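Long-range contacts in membrane protein implicated in regulation of membrane protease activity (Corynebacterium glutamicum ATCC 13032, PDB 3CP0), which is of experimentally unassigned function but, as an NfeD-like membrane protein, probably regulates a membrane-bound protease through its soluble beta-barrel domain: residues R28-E33 / Q41-G46; H58-G63 / I77-A82. All coordinates share one frame; numbering follows the deposited sequence.

Contact 1 of 2, residues R28-E33 / Q41-G46; sequences RAEVLE and QVRLDG. With ZN (zinc ion), chain B.
The beta hairpin that opens the OB-type barrel of this NfeD-like domain pairs Glu-30 with Arg-43 and Val-31 with Val-42, and a classic beta bulge interrupts it where Leu-32 and Glu-33 both face Gln-41. At the regular end, Arg-43 N donates to Glu-30 O (2.8 Å) and Glu-30 N donates back to Arg-43 O. In the bulge, Gln-41 O takes two N-H groups from the same face of its carbonyl plane, Leu-32 N at 2.8 Å and Glu-33 N at 3.2 Å; Gln-41 N closes the ring on Glu-33 O. Inward, Ala-29 CB packs 3.7 Å from Val-42 CB, against the buried side that Val-66 and Ala-51 also line. On the other face Glu-30 and Arg-43 run side by side; a bend at chi3 (37°) turns NE of Arg-43 off the line of its chain, and in one of two modelled conformers NH2 makes a long, weak and therefore doubtful salt bridge to Glu-30 OE1 (3.4 Å). Leu-32 crosses this arginine at about a right angle, its CD1 4.0 Å from Arg-43 CB. Beyond the strand, Asp-45 OD2 binds zinc at 2.0 Å, with His-27 and a water as further ligands.

Contact 2 of 2, residues H58-G63 / I77-A82; sequences HTFAEG and IVWKEA
The imidazole of His-58 presents a face to the edge of the Trp-79 indole in an edge-to-face pair, the ring centroids 5.0 Å apart and the planes at 63°. The CZ3 corner of the indole makes the approach, 3.6 Å from His-58 CB, which lies near the indole plane. Phe-60 meets the same six-membered ring at a neighbouring atom: Trp-79 CE3 sits at the edge of the phenyl ring, in its plane and 3.6 Å from Phe-60 CZ. His-58 CD2 lies over one phenyl face, 3.4 Å above the plane and toward the rim, while Lys-80 CG lies over the rim of one indole face. With CB of His-58 pointing toward the strand and CG anti to the backbone N (chi1 -175°), CG lies close to CZ3 and CH2 of the indole. The extended lysine chain crosses the histidine at about a right angle, bringing Lys-80 CE to 4.0 Å from His-58 CE1. Deeper in, Phe-60 and Val-78 pass one another running opposite ways, with CD2 of the phenyl 4.1 Å from Val-78 CG2; both also rest on Val-66. No hydrogen bond joins the segments, and apolar contact carries the pairing. His-58 ND1 is a zinc ligand, so the indole packs against a metal-bound imidazole. His-58, Phe-60 and Trp-79 form an aromatic cluster that fastens the loop between strands 47-53 and 65-72 to the last strand, 75-80, of the OB-type barrel.

In the fold
The segments of contact 1 precede those of contact 2 in sequence, and the two centres lie 10 Å apart within the same NfeD-like domain. Two polar links join them directly: Val-31 O lies 2.9 Å from Gly-63 N, a probable backbone hydrogen bond, and Arg-28 NE forms a salt bridge with Glu-81 OE2 at 3.0 Å. Packing adds to these, with Val-31 CB 3.5 Å from Ala-61 O and the valine side chain also resting on Phe-60. The two contacts belong to one sheet, whose first strand, 28-31, also pairs with strand 65-72. They reach different zinc ions: Asp-45 of contact 1 binds one, with His-27, and His-58 ND1 of contact 2 binds another.

Contact 1 of 2, residues R28-E33 / Q41-G46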
# COMPACT_ATOMS: atom_id res chain seq x y z
N ARG A 28 -5.63 -3.23 -5.94
CA ARG A 28 -4.81 -4.08 -5.07
C ARG A 28 -3.32 -3.86 -5.33
O ARG A 28 -2.91 -3.39 -6.43
CB ARG A 28 -5.20 -5.52 -5.30
CG ARG A 28 -6.65 -5.74 -4.71
CD ARG A 28 -7.19 -6.97 -5.29
NE ARG A 28 -8.55 -7.19 -4.82
CZ ARG A 28 -9.64 -6.66 -5.39
NH1 ARG A 28 -9.53 -5.86 -6.48
NH2 ARG A 28 -10.84 -6.94 -4.89
N ALA A 29 -2.49 -4.29 -4.39
CA ALA A 29 -1.03 -4.17 -4.56
C ALA A 29 -0.37 -5.31 -3.80
O ALA A 29 -0.90 -5.79 -2.78
CB ALA A 29 -0.55 -2.82 -4.02
N GLU A 30 0.83 -5.63 -4.23
CA GLU A 30 1.57 -6.73 -3.61
C GLU A 30 2.70 -6.15 -2.76
O GLU A 30 3.45 -5.24 -3.20
CB GLU A 30 2.11 -7.61 -4.73
CG GLU A 30 2.89 -8.74 -4.20
CD GLU A 30 3.37 -9.74 -5.29
OE1 GLU A 30 3.09 -9.55 -6.52
OE2 GLU A 30 4.01 -10.71 -4.89
N VAL A 31 2.76 -6.59 -1.50
CA VAL A 31 3.77 -6.02 -0.59
C VAL A 31 5.17 -6.51 -0.97
O VAL A 31 5.40 -7.73 -1.09
CB VAL A 31 3.47 -6.34 0.88
CG1 VAL A 31 4.63 -5.81 1.76
CG2 VAL A 31 2.08 -5.72 1.34
N LEU A 32 6.08 -5.57 -1.22
CA LEU A 32 7.48 -5.92 -1.51
C LEU A 32 8.41 -5.77 -0.33
O LEU A 32 9.40 -6.53 -0.23
CB LEU A 32 8.07 -5.05 -2.65
CG LEU A 32 7.27 -5.07 -3.95
CD1 LEU A 32 7.91 -4.15 -4.96
CD2 LEU A 32 7.14 -6.50 -4.52
N GLU A 33 8.19 -4.74 0.48
CA GLU A 33 8.88 -4.62 1.77
C GLU A 33 7.81 -4.32 2.79
O GLU A 33 6.87 -3.54 2.52
CB GLU A 33 9.91 -3.50 1.74
CG GLU A 33 10.81 -3.49 0.52
CD GLU A 33 11.93 -4.53 0.55
OE1 GLU A 33 12.04 -5.32 1.53
OE2 GLU A 33 12.71 -4.54 -0.43
N GLN A 41 6.75 -0.79 0.94
CA GLN A 41 6.78 -0.65 -0.51
C GLN A 41 5.88 -1.70 -1.10
O GLN A 41 5.89 -2.87 -0.63
CB GLN A 41 8.20 -0.80 -1.06
CG GLN A 41 9.10 0.39 -0.68
CD GLN A 41 10.49 0.34 -1.35
OE1 GLN A 41 10.75 -0.44 -2.30
NE2 GLN A 41 11.40 1.16 -0.85
N VAL A 42 5.14 -1.29 -2.12
CA VAL A 42 4.25 -2.26 -2.79
C VAL A 42 4.43 -2.17 -4.30
O VAL A 42 4.90 -1.15 -4.82
CB VAL A 42 2.75 -1.99 -2.46
CG1 VAL A 42 2.48 -2.13 -0.95
CG2 VAL A 42 2.31 -0.55 -2.97
N ARG A 43 4.01 -3.22 -5.01
CA ARG A 43 3.97 -3.25 -6.48
C ARG A 43 2.54 -2.95 -6.96
O ARG A 43 1.59 -3.71 -6.66
CB ARG A 43 4.49 -4.61 -7.00
CG ARG A 43 4.25 -4.83 -8.52
CD ARG A 43 5.12 -5.95 -9.14
NE ARG A 43 5.32 -7.10 -8.25
CZ ARG A 43 6.19 -8.08 -8.45
NH1 ARG A 43 6.97 -8.10 -9.53
NH2 ARG A 43 6.28 -9.07 -7.57
N LEU A 44 2.37 -1.86 -7.69
CA LEU A 44 1.06 -1.30 -8.02
C LEU A 44 1.10 -0.83 -9.51
O LEU A 44 1.94 0.03 -9.87
CB LEU A 44 0.77 -0.10 -7.05
CG LEU A 44 -0.47 0.73 -7.33
CD1 LEU A 44 -1.76 -0.12 -7.33
CD2 LEU A 44 -0.51 1.77 -6.17
N ASP A 45 0.25 -1.40 -10.38
CA ASP A 45 0.26 -1.09 -11.84
C ASP A 45 1.69 -1.20 -12.42
O ASP A 45 2.14 -0.38 -13.22
CB ASP A 45 -0.32 0.31 -12.13
CG ASP A 45 -1.84 0.33 -12.29
OD1 ASP A 45 -2.50 -0.72 -12.05
OD2 ASP A 45 -2.43 1.40 -12.64
N GLY A 46 2.41 -2.22 -11.97
CA GLY A 46 3.70 -2.54 -12.57
C GLY A 46 4.87 -1.70 -12.06
O GLY A 46 6.02 -1.85 -12.55
ZN ZN B . -4.40 1.20 -12.69
O HOH W 1 11.14 -3.18 -2.87
O HOH W 2 -4.98 3.18 -13.17

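Contact 2 of 2, residues H58-G63 / I77-A82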
# COMPACT_ATOMS: atom_id res chain seq x y z
N HIS A 58 -0.77 -2.09 12.47
CA HIS A 58 -0.90 -3.34 11.72
C HIS A 58 0.19 -3.42 10.67
O HIS A 58 0.28 -2.52 9.85
CB HIS A 58 -2.30 -3.41 11.06
CG HIS A 58 -2.58 -4.70 10.37
ND1 HIS A 58 -3.46 -5.61 10.86
CD2 HIS A 58 -2.12 -5.23 9.20
CE1 HIS A 58 -3.53 -6.67 10.09
NE2 HIS A 58 -2.72 -6.48 9.07
N THR A 59 0.97 -4.49 10.65
CA THR A 59 2.00 -4.64 9.63
C THR A 59 1.52 -5.68 8.60
O THR A 59 0.93 -6.72 8.96
CB THR A 59 3.32 -5.13 10.29
OG1 THR A 59 3.80 -4.11 11.17
CG2 THR A 59 4.40 -5.40 9.26
N PHE A 60 1.76 -5.38 7.32
CA PHE A 60 1.51 -6.30 6.22
C PHE A 60 2.86 -6.82 5.77
O PHE A 60 3.75 -6.05 5.33
CB PHE A 60 0.79 -5.55 5.06
CG PHE A 60 -0.58 -5.11 5.43
CD1 PHE A 60 -1.63 -6.01 5.40
CD2 PHE A 60 -0.82 -3.78 5.79
CE1 PHE A 60 -2.94 -5.61 5.75
CE2 PHE A 60 -2.10 -3.35 6.15
CZ PHE A 60 -3.16 -4.26 6.12
N ALA A 61 3.05 -8.14 5.84
CA ALA A 61 4.37 -8.66 5.52
C ALA A 61 4.58 -8.81 4.00
O ALA A 61 3.62 -8.91 3.23
CB ALA A 61 4.52 -10.03 6.21
N GLU A 62 5.85 -8.83 3.58
CA GLU A 62 6.23 -9.12 2.20
C GLU A 62 5.46 -10.33 1.66
O GLU A 62 5.41 -11.39 2.33
CB GLU A 62 7.74 -9.42 2.10
CG GLU A 62 8.22 -9.65 0.67
CD GLU A 62 9.60 -10.28 0.58
OE1 GLU A 62 10.22 -10.59 1.62
OE2 GLU A 62 10.06 -10.48 -0.56
N GLY A 63 4.90 -10.16 0.47
CA GLY A 63 4.12 -11.19 -0.22
C GLY A 63 2.64 -11.03 -0.00
O GLY A 63 1.84 -11.59 -0.78
N ILE A 77 -1.79 4.42 0.82
CA ILE A 77 -2.22 4.01 2.15
C ILE A 77 -3.06 2.75 1.94
O ILE A 77 -4.06 2.74 1.17
CB ILE A 77 -3.11 5.09 2.85
CG1 ILE A 77 -2.48 6.49 2.81
CG2 ILE A 77 -3.41 4.74 4.32
CD1 ILE A 77 -1.04 6.48 3.31
N VAL A 78 -2.63 1.70 2.60
CA VAL A 78 -3.19 0.35 2.32
C VAL A 78 -3.87 -0.32 3.47
O VAL A 78 -3.58 -0.05 4.68
CB VAL A 78 -2.09 -0.58 1.76
CG1 VAL A 78 -1.42 0.09 0.49
CG2 VAL A 78 -1.03 -0.91 2.80
N TRP A 79 -4.79 -1.21 3.12
CA TRP A 79 -5.48 -2.00 4.14
C TRP A 79 -5.73 -3.41 3.60
O TRP A 79 -5.22 -3.82 2.55
CB TRP A 79 -6.75 -1.31 4.61
CG TRP A 79 -7.32 -1.86 5.91
CD1 TRP A 79 -8.60 -2.30 6.14
CD2 TRP A 79 -6.60 -2.02 7.15
NE1 TRP A 79 -8.72 -2.76 7.47
CE2 TRP A 79 -7.52 -2.59 8.10
CE3 TRP A 79 -5.29 -1.74 7.55
CZ2 TRP A 79 -7.13 -2.89 9.44
CZ3 TRP A 79 -4.91 -2.07 8.89
CH2 TRP A 79 -5.84 -2.60 9.79
N LYS A 80 -6.48 -4.18 4.37
CA LYS A 80 -6.79 -5.56 4.04
C LYS A 80 -7.43 -5.61 2.66
O LYS A 80 -8.24 -4.74 2.29
CB LYS A 80 -7.76 -6.07 5.11
CG LYS A 80 -7.01 -6.26 6.48
CD LYS A 80 -8.01 -6.68 7.54
CE LYS A 80 -7.32 -6.85 8.93
NZ LYS A 80 -8.31 -7.50 9.86
N GLU A 81 -7.10 -6.67 1.93
CA GLU A 81 -7.62 -6.82 0.59
C GLU A 81 -9.15 -6.91 0.63
O GLU A 81 -9.74 -7.64 1.45
CB GLU A 81 -7.02 -8.07 -0.06
CG GLU A 81 -7.30 -8.12 -1.50
CD GLU A 81 -7.01 -9.44 -2.19
OE1 GLU A 81 -6.50 -10.43 -1.55
OE2 GLU A 81 -7.31 -9.51 -3.40
N ALA A 82 -9.78 -6.12 -0.25
CA ALA A 82 -11.22 -6.22 -0.59
C ALA A 82 -11.81 -4.85 -0.51
O ALA A 82 -11.37 -3.99 -1.26
CB ALA A 82 -12.01 -7.23 0.27